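Local atomic coordinates of MlnE (Bacillus amyloliquefaciens subsp. plantarum, PDB entry 5D2E), a protein that takes part in macrolactin assembly as a polyketide synthase, this N-terminal piece being its B-type ketoreductase, which binds NADP and probably reduces beta-keto groups of the growing chain. Residues A416-S419 with D420-F423. Residues are numbered along the deposited sequence; the frame is centred on the assembly and turned at random.
Sequences AGQS and DYAF. With NAP (NADP nicotinamide-adenine-dinucleotide phosphate), chain B.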
loop_
_atom_site.group_PDB
_atom_site.type_symbol
_atom_site.label_atom_id
_atom_site.label_comp_id
_atom_site.label_asym_id
_atom_site.label_seq_id
_atom_site.Cartn_x
_atom_site.Cartn_y
_atom_site.Cartn_z
ATOM N N ALA A 416 -9.708 -11.371 1.484
ATOM C CA ALA A 416 -10.381 -11.267 2.734
ATOM C C ALA A 416 -9.440 -11.549 3.912
ATOM O O ALA A 416 -8.682 -12.519 3.908
ATOM C CB ALA A 416 -11.584 -12.197 2.702
ATOM N N GLY A 417 -9.443 -10.704 4.934
ATOM C CA GLY A 417 -8.555 -10.902 6.070
ATOM C C GLY A 417 -7.230 -10.140 6.073
ATOM O O GLY A 417 -6.567 -10.073 7.086
ATOM N N GLN A 418 -6.886 -9.502 4.971
ATOM C CA GLN A 418 -5.574 -8.850 4.867
ATOM C C GLN A 418 -5.732 -7.336 4.732
ATOM O O GLN A 418 -4.890 -6.709 4.083
ATOM C CB GLN A 418 -4.902 -9.309 3.592
ATOM C CG GLN A 418 -4.838 -10.792 3.341
ATOM C CD GLN A 418 -4.098 -11.061 2.014
ATOM O OE1 GLN A 418 -4.651 -10.931 0.882
ATOM N NE2 GLN A 418 -2.833 -11.396 2.154
ATOM N N SER A 419 -6.782 -6.737 5.299
ATOM C CA SER A 419 -7.073 -5.328 4.949
ATOM C C SER A 419 -5.929 -4.327 5.332
ATOM O O SER A 419 -5.600 -3.429 4.537
ATOM C CB SER A 419 -8.404 -4.887 5.524
ATOM O OG SER A 419 -8.365 -4.963 6.897
ATOM N N ASP A 420 -5.370 -4.479 6.514
ATOM C CA ASP A 420 -4.339 -3.616 7.046
ATOM C C ASP A 420 -3.004 -3.955 6.405
ATOM O O ASP A 420 -2.219 -3.058 6.069
ATOM C CB ASP A 420 -4.202 -3.663 8.563
ATOM C CG ASP A 420 -4.230 -5.104 9.145
ATOM O OD1 ASP A 420 -4.556 -6.053 8.400
ATOM O OD2 ASP A 420 -3.903 -5.253 10.317
ATOM N N TYR A 421 -2.794 -5.237 6.139
ATOM C CA TYR A 421 -1.581 -5.698 5.415
ATOM C C TYR A 421 -1.566 -5.142 3.994
ATOM O O TYR A 421 -0.526 -4.658 3.513
ATOM C CB TYR A 421 -1.532 -7.234 5.410
ATOM C CG TYR A 421 -0.315 -7.869 4.790
ATOM C CD1 TYR A 421 0.923 -7.874 5.443
ATOM C CD2 TYR A 421 -0.418 -8.545 3.583
ATOM C CE1 TYR A 421 2.045 -8.469 4.873
ATOM C CE2 TYR A 421 0.698 -9.165 3.015
ATOM C CZ TYR A 421 1.901 -9.119 3.663
ATOM O OH TYR A 421 2.953 -9.741 3.066
ATOM N N ALA A 422 -2.702 -5.222 3.303
ATOM C CA ALA A 422 -2.854 -4.715 1.957
ATOM C C ALA A 422 -2.578 -3.205 1.956
ATOM O O ALA A 422 -1.804 -2.725 1.127
ATOM C CB ALA A 422 -4.231 -5.025 1.434
ATOM N N PHE A 423 -3.145 -2.485 2.939
ATOM C CA PHE A 423 -2.908 -1.052 3.093
ATOM C C PHE A 423 -1.413 -0.748 3.295
ATOM O O PHE A 423 -0.858 0.153 2.650
ATOM C CB PHE A 423 -3.720 -0.513 4.276
ATOM C CG PHE A 423 -3.366 0.889 4.661
ATOM C CD1 PHE A 423 -3.959 1.948 3.992
ATOM C CD2 PHE A 423 -2.412 1.149 5.581
ATOM C CE1 PHE A 423 -3.673 3.246 4.304
ATOM C CE2 PHE A 423 -2.038 2.467 5.857
ATOM C CZ PHE A 423 -2.701 3.512 5.229
HETATM P PA NAP B . 9.254 -13.383 7.526
HETATM O O1A NAP B . 10.159 -14.637 7.392
HETATM O O2A NAP B . 8.344 -13.148 8.718
HETATM O O5B NAP B . 10.324 -12.181 7.538
HETATM C C5B NAP B . 9.891 -10.872 7.883
HETATM C C4B NAP B . 10.906 -10.415 8.900
HETATM O O4B NAP B . 10.544 -9.077 9.307
HETATM C C3B NAP B . 10.947 -11.254 10.207
HETATM O O3B NAP B . 12.186 -11.963 10.310
HETATM C C2B NAP B . 10.860 -10.209 11.332
HETATM O O2B NAP B . 11.783 -10.479 12.349
HETATM C C1B NAP B . 11.121 -8.883 10.580
HETATM N N9A NAP B . 10.464 -7.720 11.162
HETATM C C8A NAP B . 9.113 -7.548 11.432
HETATM N N7A NAP B . 8.881 -6.332 12.039
HETATM C C5A NAP B . 10.068 -5.696 12.085
HETATM C C6A NAP B . 10.540 -4.423 12.583
HETATM N N6A NAP B . 9.608 -3.559 13.103
HETATM N N1A NAP B . 11.922 -4.155 12.537
HETATM C C2A NAP B . 12.775 -5.050 12.006
HETATM N N3A NAP B . 12.398 -6.266 11.521
HETATM C C4A NAP B . 11.111 -6.630 11.541
HETATM O O3 NAP B . 8.355 -13.179 6.181
HETATM P PN NAP B . 8.829 -13.422 4.647
HETATM O O1N NAP B . 7.993 -14.525 4.023
HETATM O O2N NAP B . 10.333 -13.339 4.667
HETATM O O5D NAP B . 8.380 -12.093 3.843
HETATM C C5D NAP B . 9.304 -10.970 3.917
HETATM C C4D NAP B . 8.728 -9.707 3.261
HETATM O O4D NAP B . 8.237 -9.958 1.953
HETATM C C3D NAP B . 7.532 -9.211 4.084
HETATM O O3D NAP B . 7.620 -7.803 4.212
HETATM C C2D NAP B . 6.308 -9.653 3.302
HETATM O O2D NAP B . 5.153 -8.802 3.548
HETATM C C1D NAP B . 6.809 -9.689 1.830
HETATM N N1N NAP B . 6.039 -10.697 1.056
HETATM C C2N NAP B . 6.254 -12.052 1.230
HETATM C C3N NAP B . 5.550 -13.053 0.535
HETATM C C7N NAP B . 5.829 -14.569 0.742
HETATM O O7N NAP B . 5.144 -15.416 0.162
HETATM N N7N NAP B . 6.818 -15.030 1.520
HETATM C C4N NAP B . 4.554 -12.628 -0.356
HETATM C C5N NAP B . 4.307 -11.257 -0.500
HETATM C C6N NAP B . 5.073 -10.301 0.196
HETATM P P2B NAP B . 11.618 -9.973 13.905
HETATM O O1X NAP B . 10.314 -10.520 14.467
HETATM O O2X NAP B . 12.902 -10.494 14.627
HETATM O O3X NAP B . 11.574 -8.472 13.833
#
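Gln418 and Ala422 join loop to helix: residues 416-419 run without a break into 420-423, the first turn of helix 419-437, with Gln418 as N-cap residue. Ala422 N donates to Gln418 O (2.8 Å), lying nearly in line with the C=O bond, and Phe423 N donates to Ser419 O (3.1 Å) at a more bent carbonyl angle. Gly417 turns the chain into the cap with a positive phi, a backbone conformation that glycine adopts readily. Its own N is held by Glu201.

Asp420 has CG tucked between its backbone N and carbonyl carbon (chi1 45°), which folds the carboxylate back over the helix start. There Asp420 OD1 takes a weak bond from Tyr421 N (3.0 Å), while OD2 forms a salt bridge with Lys372. Gln418 and Tyr421 run side by side in the same direction, amide and ring planes 27° apart. The amide approaches the ring obliquely and loosely, Gln418 NE2 lying 4.0 Å from Tyr421 CD2, and OE1 is held by Asn415 N. With CG anti to the backbone N (chi1 -176°), the Tyr421 ring reaches out from the helix to the cofactor. Tyr421 OH makes a very short hydrogen bond to O2D of the NADP nicotinamide ribose (2.4 Å); this oxygen lies at the edge of the tyrosine ring, near its plane, and either oxygen could be the donor. Phe423 faces elsewhere, against Leu148 and Leu152 of helix 141-164.

Lys384, which also bonds NADP, lies beside the Tyr421 side chain. Tyr421 and Asn425, four residues on and bonded through ND2 to Tyr421 O, fit the YxxxN pattern of polyketide ketoreductases; as in other short-chain dehydrogenases/reductases, the tyrosine here is probably the one that donates a proton to the substrate carbonyl.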